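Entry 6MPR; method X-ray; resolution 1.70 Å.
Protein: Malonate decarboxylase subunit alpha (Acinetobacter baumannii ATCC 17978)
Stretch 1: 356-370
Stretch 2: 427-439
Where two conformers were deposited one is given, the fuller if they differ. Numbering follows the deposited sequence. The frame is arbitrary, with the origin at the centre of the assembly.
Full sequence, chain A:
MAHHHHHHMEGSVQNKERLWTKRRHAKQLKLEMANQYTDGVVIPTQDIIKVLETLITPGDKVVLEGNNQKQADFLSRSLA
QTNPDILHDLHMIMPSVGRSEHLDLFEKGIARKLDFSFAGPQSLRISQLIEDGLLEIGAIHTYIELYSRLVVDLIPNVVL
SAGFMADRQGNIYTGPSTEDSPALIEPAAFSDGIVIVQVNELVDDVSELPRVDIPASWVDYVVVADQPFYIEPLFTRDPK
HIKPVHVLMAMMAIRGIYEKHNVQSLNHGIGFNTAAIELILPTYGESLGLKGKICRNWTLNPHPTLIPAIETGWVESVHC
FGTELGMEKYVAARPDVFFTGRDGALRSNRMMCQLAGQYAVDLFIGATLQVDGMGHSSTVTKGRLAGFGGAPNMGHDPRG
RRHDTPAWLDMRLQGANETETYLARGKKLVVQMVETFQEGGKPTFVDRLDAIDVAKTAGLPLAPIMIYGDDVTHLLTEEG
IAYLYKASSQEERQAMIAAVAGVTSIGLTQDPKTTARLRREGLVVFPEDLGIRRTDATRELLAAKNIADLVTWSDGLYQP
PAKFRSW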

# COMPACT_ATOMS: atom_id res chain seq x y z
N ALA A 356 3.81 -1.09 5.06
CA ALA A 356 4.61 -0.39 6.06
C ALA A 356 6.00 -0.09 5.54
O ALA A 356 6.57 0.97 5.84
CB ALA A 356 4.69 -1.21 7.35
N GLY A 357 6.58 -1.02 4.77
CA GLY A 357 7.89 -0.76 4.20
C GLY A 357 7.91 0.46 3.30
O GLY A 357 8.94 1.12 3.17
N GLN A 358 6.79 0.75 2.64
CA GLN A 358 6.71 1.96 1.82
C GLN A 358 6.46 3.20 2.68
O GLN A 358 7.18 4.20 2.57
CB GLN A 358 5.58 1.82 0.79
CG GLN A 358 5.34 3.18 0.11
CD GLN A 358 4.12 3.22 -0.79
OE1 GLN A 358 3.75 4.29 -1.26
NE2 GLN A 358 3.52 2.07 -1.06
N TYR A 359 5.43 3.16 3.52
CA TYR A 359 4.89 4.38 4.12
C TYR A 359 5.37 4.66 5.53
O TYR A 359 5.26 5.80 5.98
CB TYR A 359 3.35 4.30 4.16
CG TYR A 359 2.65 4.96 3.02
CD1 TYR A 359 2.77 6.32 2.78
CD2 TYR A 359 1.82 4.23 2.19
CE1 TYR A 359 2.10 6.93 1.74
CE2 TYR A 359 1.14 4.84 1.16
CZ TYR A 359 1.29 6.18 0.94
OH TYR A 359 0.61 6.78 -0.09
N ALA A 360 5.85 3.65 6.26
CA ALA A 360 6.06 3.80 7.69
C ALA A 360 7.50 3.67 8.17
O ALA A 360 7.77 3.99 9.33
CB ALA A 360 5.21 2.76 8.46
N VAL A 361 8.45 3.25 7.33
CA VAL A 361 9.82 3.11 7.80
C VAL A 361 10.72 4.18 7.18
O VAL A 361 10.46 4.72 6.10
CB VAL A 361 10.42 1.71 7.55
CG1 VAL A 361 9.54 0.61 8.17
CG2 VAL A 361 10.69 1.46 6.08
N ASP A 362 11.81 4.48 7.90
CA ASP A 362 12.74 5.53 7.49
C ASP A 362 13.58 5.13 6.28
O ASP A 362 14.03 6.01 5.54
CB ASP A 362 13.73 5.86 8.62
CG ASP A 362 13.10 6.61 9.76
OD1 ASP A 362 12.04 7.25 9.59
OD2 ASP A 362 13.73 6.60 10.85
N LEU A 363 13.85 3.84 6.11
CA LEU A 363 14.97 3.47 5.26
C LEU A 363 14.76 2.09 4.64
O LEU A 363 14.22 1.18 5.29
CB LEU A 363 16.29 3.50 6.05
CG LEU A 363 17.59 3.06 5.34
CD1 LEU A 363 18.74 3.94 5.81
CD2 LEU A 363 17.90 1.60 5.61
N PHE A 364 15.17 1.96 3.39
CA PHE A 364 15.44 0.68 2.75
C PHE A 364 16.91 0.62 2.36
O PHE A 364 17.50 1.63 1.95
CB PHE A 364 14.56 0.48 1.49
CG PHE A 364 15.01 -0.67 0.63
CD1 PHE A 364 14.82 -1.98 1.05
CD2 PHE A 364 15.60 -0.45 -0.60
CE1 PHE A 364 15.21 -3.04 0.27
CE2 PHE A 364 16.02 -1.50 -1.38
CZ PHE A 364 15.82 -2.80 -0.96
N ILE A 365 17.52 -0.55 2.51
CA ILE A 365 18.89 -0.79 2.06
C ILE A 365 18.95 -2.17 1.44
O ILE A 365 18.46 -3.14 2.02
CB ILE A 365 19.90 -0.62 3.22
CG1 ILE A 365 21.34 -0.88 2.77
CG2 ILE A 365 19.52 -1.52 4.40
CD1 ILE A 365 22.37 -0.24 3.71
N GLY A 366 19.53 -2.27 0.25
CA GLY A 366 19.68 -3.56 -0.40
C GLY A 366 20.71 -3.45 -1.50
O GLY A 366 21.38 -2.43 -1.66
N ALA A 367 20.82 -4.52 -2.28
CA ALA A 367 21.84 -4.57 -3.31
C ALA A 367 21.20 -4.81 -4.67
O ALA A 367 19.98 -4.96 -4.81
CB ALA A 367 22.88 -5.64 -3.01
N THR A 368 22.05 -4.88 -5.68
CA THR A 368 21.62 -5.01 -7.06
C THR A 368 22.78 -5.57 -7.86
O THR A 368 23.92 -5.60 -7.38
CB THR A 368 21.19 -3.66 -7.61
OG1 THR A 368 20.77 -3.81 -8.96
CG2 THR A 368 22.35 -2.71 -7.57
N LEU A 369 22.50 -6.04 -9.08
CA LEU A 369 23.62 -6.54 -9.87
C LEU A 369 24.26 -5.46 -10.72
O LEU A 369 25.48 -5.50 -10.93
CB LEU A 369 23.20 -7.71 -10.77
CG LEU A 369 22.78 -8.99 -10.05
CD1 LEU A 369 22.47 -10.08 -11.08
CD2 LEU A 369 23.86 -9.44 -9.07
N GLN A 370 23.47 -4.52 -11.25
CA GLN A 370 23.98 -3.49 -12.15
C GLN A 370 23.47 -2.12 -11.74
O GLN A 370 22.34 -1.97 -11.29
CB GLN A 370 23.59 -3.76 -13.59
CG GLN A 370 24.35 -4.91 -14.25
CD GLN A 370 24.17 -4.92 -15.75
OE1 GLN A 370 23.19 -4.39 -16.27
NE2 GLN A 370 25.15 -5.48 -16.47
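Stretch 2, residues 427-439: KKLVVQMVETFQE

How does stretch 2 run against stretch 1? It lies beside it as a parallel β-strand. From Leu429 through Gln432 the backbone is extended, and its axis comes within 4.7 Å of strand 363-366, the two N-to-C directions differing by only 12°. The register pairs Leu363 with Leu429, Phe364 with Val430, Ile365 with Val431 and Gly366 with Gln432. The corresponding CA atoms of Leu363 and Leu429 are 4.5 Å apart, as are those of Ile365 and Val431, whereas the CA atoms of Phe364 and Val430 stand 5.0 Å apart.

Which backbone donors and acceptors are satisfied across the pair? Five hydrogen bonds alternate in direction, as parallel strands require. Leu429 N gives to Asp362 O (3.0 Å), Phe364 N to Leu429 O (2.9 Å), Val431 N to Phe364 O (2.8 Å), Gly366 N to Val431 O (3.1 Å), and Met433 N to Gly366 O (2.8 Å), the last almost straight at 176°. Phe364 and Gly366 thus use both N and O toward stretch 2, and Leu429 and Val431 do the same in return. CA-H...O contacts reinforce the ladder, among them Leu363 CA to Leu429 O at 3.3 Å and Ile365 CA to Val431 O at 3.4 Å.

What does Lys428 do just before the strand? Its side chain, with all four chi angles t, reaches back to the helix that precedes strand 363-366. There Lys428 NZ donates to Gly357 O at 2.6 Å, a short bond to a main-chain carbonyl of the helix; NZ is also hydrogen-bonded elsewhere in the structure. The aliphatic part of the chain runs past Asp362 and Phe364 on the way, with Lys428 CG 3.5 Å from Asp362 O and Lys428 CE 4.2 Å from Phe364 CB.

How do the side chains pack on the sheet? Leu363, Ile365, Leu429 and Val431 share one face, where Leu363 CD1 lies 3.9 Å from Val431 CG2 and Ile365 CD1 lies 3.6 Å from Val431 CG1. Ile365 CD1 also touches Met433 SD at 3.6 Å. On the other face, Val430 CG1 meets the edge of the Phe364 ring, 4.4 Å from Phe364 CD2.

Does hydrogen bonding between the stretches continue beyond Met433? It does not, although polar atoms remain close. Thr368 O is 3.2 Å from Gln438 NE2, but the angle is poor, and that NE2 is satisfied elsewhere in the structure. Contact here is by packing: Ala367 CB lies 3.9 Å from Val434 CG2, and Leu369 CD2 lies 3.4 Å from Gln438 OE1.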

# COMPACT_ATOMS: atom_id res chain seq x y z
N LYS A 427 12.12 12.98 2.38
CA LYS A 427 12.27 11.86 1.46
C LYS A 427 12.64 10.61 2.25
O LYS A 427 13.37 10.67 3.24
CB LYS A 427 13.36 12.12 0.40
CG LYS A 427 13.26 13.45 -0.34
CD LYS A 427 14.37 13.54 -1.39
CE LYS A 427 14.20 14.73 -2.32
NZ LYS A 427 14.61 16.02 -1.70
N LYS A 428 12.14 9.47 1.79
CA LYS A 428 12.58 8.24 2.44
C LYS A 428 14.01 7.92 1.99
O LYS A 428 14.39 8.18 0.85
CB LYS A 428 11.65 7.09 2.08
CG LYS A 428 11.94 5.75 2.75
CD LYS A 428 11.23 4.69 1.91
CE LYS A 428 11.54 3.29 2.33
NZ LYS A 428 10.64 2.37 1.59
N LEU A 429 14.79 7.33 2.90
CA LEU A 429 16.15 6.92 2.56
C LEU A 429 16.11 5.60 1.81
O LEU A 429 15.47 4.64 2.24
CB LEU A 429 17.03 6.78 3.81
CG LEU A 429 17.43 8.09 4.52
CD1 LEU A 429 16.21 8.78 5.17
CD2 LEU A 429 18.52 7.81 5.55
N VAL A 430 16.78 5.57 0.66
CA VAL A 430 16.86 4.40 -0.20
C VAL A 430 18.34 4.21 -0.50
O VAL A 430 18.95 5.05 -1.17
CB VAL A 430 16.04 4.58 -1.48
CG1 VAL A 430 16.32 3.49 -2.48
CG2 VAL A 430 14.56 4.62 -1.13
N VAL A 431 18.93 3.14 0.05
CA VAL A 431 20.37 2.90 -0.01
C VAL A 431 20.64 1.73 -0.94
O VAL A 431 20.10 0.63 -0.74
CB VAL A 431 20.94 2.61 1.39
CG1 VAL A 431 22.48 2.49 1.31
CG2 VAL A 431 20.49 3.67 2.38
N GLN A 432 21.50 1.94 -1.92
CA GLN A 432 22.08 0.85 -2.70
C GLN A 432 23.45 0.51 -2.12
O GLN A 432 24.39 1.31 -2.24
CB GLN A 432 22.20 1.21 -4.18
CG GLN A 432 20.93 0.99 -4.96
CD GLN A 432 20.66 -0.48 -5.24
OE1 GLN A 432 19.64 -0.83 -5.82
NE2 GLN A 432 21.57 -1.35 -4.81
N MET A 433 23.56 -0.67 -1.51
CA MET A 433 24.76 -1.11 -0.81
C MET A 433 25.32 -2.28 -1.62
O MET A 433 24.79 -3.40 -1.56
CB MET A 433 24.45 -1.52 0.63
CG MET A 433 25.60 -2.14 1.37
SD MET A 433 25.02 -2.58 3.04
CE MET A 433 26.57 -2.79 3.86
N VAL A 434 26.39 -2.03 -2.37
CA VAL A 434 26.82 -2.92 -3.43
C VAL A 434 28.35 -2.87 -3.53
O VAL A 434 28.94 -1.78 -3.42
CB VAL A 434 26.08 -2.48 -4.72
CG1 VAL A 434 26.96 -1.72 -5.67
CG2 VAL A 434 25.30 -3.66 -5.36
N GLU A 435 28.99 -4.02 -3.70
CA GLU A 435 30.42 -4.00 -3.99
C GLU A 435 30.64 -3.61 -5.46
O GLU A 435 29.74 -3.74 -6.30
CB GLU A 435 31.08 -5.36 -3.70
CG GLU A 435 30.93 -5.84 -2.26
CD GLU A 435 31.31 -7.30 -2.09
OE1 GLU A 435 32.47 -7.67 -2.39
OE2 GLU A 435 30.43 -8.09 -1.66
N THR A 436 31.83 -3.10 -5.75
CA THR A 436 32.06 -2.56 -7.09
C THR A 436 32.11 -3.66 -8.15
O THR A 436 31.79 -3.41 -9.31
CB THR A 436 33.32 -1.70 -7.11
OG1 THR A 436 34.47 -2.47 -6.69
CG2 THR A 436 33.13 -0.51 -6.18
N PHE A 437 32.47 -4.88 -7.77
CA PHE A 437 32.40 -6.02 -8.67
C PHE A 437 31.57 -7.12 -8.04
O PHE A 437 31.61 -7.33 -6.82
CB PHE A 437 33.79 -6.55 -9.04
CG PHE A 437 34.51 -5.68 -10.01
CD1 PHE A 437 35.15 -4.52 -9.58
CD2 PHE A 437 34.56 -6.01 -11.36
CE1 PHE A 437 35.82 -3.72 -10.48
CE2 PHE A 437 35.22 -5.21 -12.26
CZ PHE A 437 35.85 -4.07 -11.83
N GLN A 438 30.82 -7.82 -8.89
CA GLN A 438 29.91 -8.86 -8.47
C GLN A 438 30.64 -10.19 -8.30
O GLN A 438 31.81 -10.34 -8.67
CB GLN A 438 28.78 -9.01 -9.49
CG GLN A 438 27.75 -7.91 -9.41
CD GLN A 438 27.10 -7.83 -8.04
OE1 GLN A 438 26.75 -8.85 -7.45
NE2 GLN A 438 26.96 -6.62 -7.52
N GLU A 439 29.94 -11.15 -7.73
CA GLU A 439 30.46 -12.51 -7.66
C GLU A 439 30.54 -13.06 -9.08
O GLU A 439 29.54 -13.07 -9.81
CB GLU A 439 29.56 -13.38 -6.78